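Local coordinates for protein hydrogenase maturation factor (Thermoanaerobacter tengcongensis, PDB 3VTH) that probably transfers the carbamoyl group of carbamoyl phosphate, at the cost of ATP, to the C-terminal cysteine of HypE during [NiFe]-hydrogenase maturation, at residues Ala404-Thr416 with Phe422-Lys434. Residues are numbered along the deposited sequence; the frame is centred on the assembly and turned at random.
Sequences AVGGFYKNTFCMT and FISHHIGDLDNEK. With AP2 (phosphomethylphosphonic acid adenosyl ester), chain H.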
# COMPACT_ATOMS: atom_id res chain seq x y z
N ALA A 404 11.61 -5.92 -11.05
CA ALA A 404 11.01 -4.72 -11.61
C ALA A 404 11.26 -3.58 -10.63
O ALA A 404 10.90 -3.68 -9.47
CB ALA A 404 9.52 -4.93 -11.85
N VAL A 405 11.89 -2.51 -11.12
CA VAL A 405 12.47 -1.50 -10.25
C VAL A 405 11.46 -0.43 -9.83
O VAL A 405 11.74 0.35 -8.91
CB VAL A 405 13.74 -0.83 -10.85
CG1 VAL A 405 14.89 -1.87 -10.98
CG2 VAL A 405 13.44 -0.13 -12.17
N GLY A 406 10.31 -0.40 -10.49
CA GLY A 406 9.27 0.58 -10.15
C GLY A 406 9.47 1.93 -10.82
O GLY A 406 10.20 2.04 -11.82
N GLY A 407 8.83 2.96 -10.28
CA GLY A 407 8.92 4.30 -10.86
C GLY A 407 9.66 5.26 -9.93
O GLY A 407 10.66 4.90 -9.31
N PHE A 408 9.14 6.48 -9.84
CA PHE A 408 9.72 7.55 -9.04
C PHE A 408 8.83 7.84 -7.82
O PHE A 408 9.26 7.61 -6.69
CB PHE A 408 9.98 8.80 -9.93
CG PHE A 408 10.01 10.12 -9.16
CD1 PHE A 408 9.22 11.19 -9.58
CD2 PHE A 408 10.81 10.29 -8.04
CE1 PHE A 408 9.23 12.41 -8.89
CE2 PHE A 408 10.82 11.50 -7.34
CZ PHE A 408 10.03 12.57 -7.77
N TYR A 409 7.62 8.34 -8.04
CA TYR A 409 6.69 8.60 -6.93
C TYR A 409 6.26 7.30 -6.28
O TYR A 409 6.01 6.30 -6.98
CB TYR A 409 5.43 9.30 -7.42
CG TYR A 409 5.65 10.70 -7.93
CD1 TYR A 409 5.91 11.75 -7.04
CD2 TYR A 409 5.58 10.98 -9.29
CE1 TYR A 409 6.10 13.07 -7.51
CE2 TYR A 409 5.77 12.29 -9.78
CZ TYR A 409 6.02 13.32 -8.88
OH TYR A 409 6.21 14.60 -9.36
N LYS A 410 6.14 7.32 -4.96
CA LYS A 410 5.51 6.22 -4.23
C LYS A 410 6.14 4.88 -4.62
O LYS A 410 5.45 3.87 -4.82
CB LYS A 410 4.00 6.21 -4.52
CG LYS A 410 3.23 7.46 -4.01
CD LYS A 410 1.79 7.42 -4.55
CE LYS A 410 0.88 8.54 -4.00
NZ LYS A 410 1.40 9.94 -4.25
N ASN A 411 7.45 4.87 -4.73
CA ASN A 411 8.11 3.71 -5.32
C ASN A 411 7.85 2.39 -4.57
O ASN A 411 7.83 2.36 -3.34
CB ASN A 411 9.60 3.97 -5.46
CG ASN A 411 10.35 2.73 -5.97
OD1 ASN A 411 10.64 2.59 -7.16
ND2 ASN A 411 10.64 1.83 -5.06
N THR A 412 7.63 1.32 -5.34
CA THR A 412 7.85 -0.03 -4.87
C THR A 412 8.66 -0.72 -5.97
O THR A 412 8.65 -0.28 -7.12
CB THR A 412 6.54 -0.82 -4.69
OG1 THR A 412 5.83 -0.83 -5.94
CG2 THR A 412 5.65 -0.20 -3.58
N PHE A 413 9.34 -1.80 -5.60
CA PHE A 413 9.94 -2.71 -6.56
C PHE A 413 9.23 -4.05 -6.44
O PHE A 413 8.50 -4.28 -5.47
CB PHE A 413 11.46 -2.85 -6.31
CG PHE A 413 11.82 -3.37 -4.94
CD1 PHE A 413 11.81 -4.73 -4.67
CD2 PHE A 413 12.17 -2.48 -3.92
CE1 PHE A 413 12.16 -5.23 -3.38
CE2 PHE A 413 12.52 -2.96 -2.63
CZ PHE A 413 12.51 -4.33 -2.37
N CYS A 414 9.38 -4.92 -7.44
CA CYS A 414 8.73 -6.23 -7.41
C CYS A 414 9.69 -7.30 -7.92
O CYS A 414 10.40 -7.06 -8.90
CB CYS A 414 7.44 -6.19 -8.26
SG CYS A 414 6.50 -7.73 -8.33
N MET A 415 9.75 -8.45 -7.24
CA MET A 415 10.59 -9.58 -7.64
C MET A 415 9.74 -10.82 -7.81
O MET A 415 8.96 -11.17 -6.92
CB MET A 415 11.61 -9.94 -6.55
CG MET A 415 12.56 -8.86 -6.18
SD MET A 415 13.46 -9.33 -4.68
CE MET A 415 14.39 -7.80 -4.56
N THR A 416 9.93 -11.53 -8.92
CA THR A 416 9.14 -12.72 -9.16
C THR A 416 9.93 -13.98 -8.82
O THR A 416 11.15 -14.02 -8.94
CB THR A 416 8.70 -12.83 -10.64
OG1 THR A 416 9.85 -12.78 -11.48
CG2 THR A 416 7.76 -11.68 -10.98
N PHE A 422 6.46 -10.87 -5.51
CA PHE A 422 6.77 -10.25 -4.24
C PHE A 422 6.95 -8.76 -4.48
O PHE A 422 8.06 -8.30 -4.77
CB PHE A 422 8.06 -10.83 -3.67
CG PHE A 422 7.93 -12.25 -3.19
CD1 PHE A 422 7.30 -12.53 -1.97
CD2 PHE A 422 8.45 -13.30 -3.94
CE1 PHE A 422 7.18 -13.87 -1.52
CE2 PHE A 422 8.34 -14.63 -3.50
CZ PHE A 422 7.71 -14.92 -2.29
N ILE A 423 5.85 -8.02 -4.41
CA ILE A 423 5.93 -6.57 -4.51
C ILE A 423 6.33 -6.01 -3.12
O ILE A 423 5.81 -6.43 -2.07
CB ILE A 423 4.60 -5.95 -5.05
CG1 ILE A 423 4.77 -4.43 -5.28
CG2 ILE A 423 3.43 -6.25 -4.10
CD1 ILE A 423 3.59 -3.75 -6.06
N SER A 424 7.30 -5.10 -3.11
CA SER A 424 7.82 -4.60 -1.85
C SER A 424 6.80 -3.71 -1.19
O SER A 424 5.89 -3.17 -1.85
CB SER A 424 9.10 -3.79 -2.08
OG SER A 424 8.83 -2.49 -2.60
N HIS A 425 6.94 -3.55 0.12
CA HIS A 425 6.21 -2.50 0.81
C HIS A 425 6.59 -1.14 0.22
O HIS A 425 7.64 -0.99 -0.38
CB HIS A 425 6.49 -2.54 2.31
CG HIS A 425 7.92 -2.27 2.69
ND1 HIS A 425 8.91 -3.23 2.63
CD2 HIS A 425 8.51 -1.15 3.18
CE1 HIS A 425 10.06 -2.71 3.05
NE2 HIS A 425 9.84 -1.45 3.39
N HIS A 426 5.70 -0.17 0.41
CA HIS A 426 5.94 1.23 0.04
C HIS A 426 7.34 1.68 0.46
O HIS A 426 7.71 1.57 1.64
CB HIS A 426 4.90 2.09 0.75
CG HIS A 426 5.10 3.56 0.59
ND1 HIS A 426 5.64 4.35 1.58
CD2 HIS A 426 4.81 4.39 -0.43
CE1 HIS A 426 5.67 5.61 1.18
NE2 HIS A 426 5.16 5.66 -0.04
N ILE A 427 8.11 2.19 -0.50
CA ILE A 427 9.45 2.68 -0.22
C ILE A 427 9.42 4.21 -0.09
O ILE A 427 9.98 4.76 0.85
CB ILE A 427 10.46 2.25 -1.33
CG1 ILE A 427 10.52 0.70 -1.45
CG2 ILE A 427 11.85 2.89 -1.14
CD1 ILE A 427 11.05 -0.02 -0.18
N GLY A 428 8.76 4.88 -1.03
CA GLY A 428 8.59 6.35 -0.98
C GLY A 428 9.04 6.99 -2.29
O GLY A 428 9.46 6.29 -3.21
N ASP A 429 8.95 8.31 -2.38
CA ASP A 429 9.40 9.04 -3.57
C ASP A 429 10.92 8.90 -3.69
O ASP A 429 11.64 9.29 -2.77
CB ASP A 429 9.01 10.53 -3.45
CG ASP A 429 7.49 10.75 -3.48
OD1 ASP A 429 6.71 9.79 -3.72
OD2 ASP A 429 7.07 11.90 -3.26
N LEU A 430 11.41 8.34 -4.79
CA LEU A 430 12.86 8.17 -4.96
C LEU A 430 13.49 9.46 -5.44
O LEU A 430 13.90 9.56 -6.59
CB LEU A 430 13.18 7.04 -5.94
CG LEU A 430 12.92 5.63 -5.46
CD1 LEU A 430 13.74 4.65 -6.30
CD2 LEU A 430 13.30 5.51 -3.98
N ASP A 431 13.61 10.41 -4.53
CA ASP A 431 13.77 11.82 -4.84
C ASP A 431 15.09 12.33 -4.28
O ASP A 431 15.52 13.44 -4.59
CB ASP A 431 12.63 12.57 -4.14
CG ASP A 431 12.24 13.85 -4.84
OD1 ASP A 431 11.41 14.60 -4.26
OD2 ASP A 431 12.74 14.13 -5.96
N ASN A 432 15.73 11.52 -3.45
CA ASN A 432 16.95 11.94 -2.77
C ASN A 432 17.78 10.74 -2.37
O ASN A 432 17.32 9.59 -2.46
CB ASN A 432 16.60 12.78 -1.53
CG ASN A 432 15.61 12.06 -0.61
OD1 ASN A 432 14.40 12.22 -0.74
ND2 ASN A 432 16.13 11.26 0.30
N GLU A 433 19.00 11.03 -1.92
CA GLU A 433 20.01 10.05 -1.59
C GLU A 433 19.59 9.10 -0.46
O GLU A 433 19.91 7.91 -0.50
CB GLU A 433 21.30 10.78 -1.20
CG GLU A 433 22.56 9.95 -1.30
CD GLU A 433 23.82 10.75 -0.98
OE1 GLU A 433 23.80 11.99 -1.14
OE2 GLU A 433 24.83 10.14 -0.57
N LYS A 434 18.89 9.63 0.54
CA LYS A 434 18.49 8.84 1.70
C LYS A 434 17.39 7.85 1.33
O LYS A 434 17.41 6.71 1.76
CB LYS A 434 18.01 9.75 2.83
CG LYS A 434 19.12 10.30 3.68
CD LYS A 434 18.63 11.49 4.45
CE LYS A 434 19.17 12.79 3.87
NZ LYS A 434 20.56 13.01 4.37
PB AP2 H . 2.69 9.92 -12.15
O1B AP2 H . 1.66 10.99 -12.43
O2B AP2 H . 2.60 8.67 -12.97
O3B AP2 H . 4.07 10.49 -12.00
C3A AP2 H . 2.25 9.41 -10.46
PA AP2 H . 0.66 8.56 -10.30
O1A AP2 H . 0.74 8.08 -8.86
O2A AP2 H . 0.30 7.59 -11.39
O5' AP2 H . -0.44 9.75 -10.41
C5' AP2 H . -0.52 10.69 -9.35
C4' AP2 H . -1.33 11.84 -9.89
O4' AP2 H . -2.70 11.46 -9.97
C3' AP2 H . -1.31 13.05 -8.98
O3' AP2 H . -0.09 13.79 -9.14
C2' AP2 H . -2.55 13.77 -9.46
O2' AP2 H . -2.16 14.51 -10.63
C1' AP2 H . -3.51 12.63 -9.81
N9 AP2 H . -4.48 12.52 -8.68
C8 AP2 H . -4.22 12.17 -7.39
N7 AP2 H . -5.33 12.22 -6.62
C5 AP2 H . -6.35 12.61 -7.42
C6 AP2 H . -7.80 12.87 -7.25
N6 AP2 H . -8.41 12.71 -6.04
N1 AP2 H . -8.50 13.28 -8.34
C2 AP2 H . -7.92 13.42 -9.56
N3 AP2 H . -6.61 13.22 -9.78
C4 AP2 H . -5.79 12.81 -8.76
O HOH W 1 3.97 10.87 -3.89
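F413 and S424 meet just beyond the open end of the 414-417/420-423 beta hairpin, in the packed part of the contact. The hairpin belongs to the Kae1-like domain, which has an actin-type ATPase fold. S424 CB sits over the centre of the F413 ring, 3.4 Å from the centroid, as a CH-pi contact. F413 takes chi1 59°, between its own N and carbonyl carbon, which brings the ring under this CB. The same serine is gripped by the backbone: S424 N bonds to F413 O (2.8 Å), F413 N donates to S424 OG, and S424 OG donates a hydrogen bond to H425 O. Nearer the turn, M415 and F422 form an antiparallel hydrogen-bonded pair.

Toward the other end the ladder breaks. I427 and G428 both face N411, a classic beta bulge. I427 N reaches N411 O nearly end-on, while N411 N comes in above the carbonyl plane of G428. L430 CG packs against N411 CB (3.7 Å). T412 OG1 is hydrogen-bonded outside the two segments, to G735 O, next to the iron ligand D734, and to S738 OG on helix 737-749.

The 408-411 type II turn is the looser side. There F408 lays its edge along L430 O, and D431 OD2 approaches the ring obliquely. Y409 belongs to the AP2 pocket, its CD2 3.1 Å from AP2 O3B at the ring edge. The D429 carboxylate stands steeply to that ring, planes 84° apart. K410 NZ does not touch this carboxylate; a water at 2.8 Å from NZ links them. D429 OD1 accepts a hydrogen bond from that water and another from K410 N, the latter at 2.8 Å and nearly along its C-O axis.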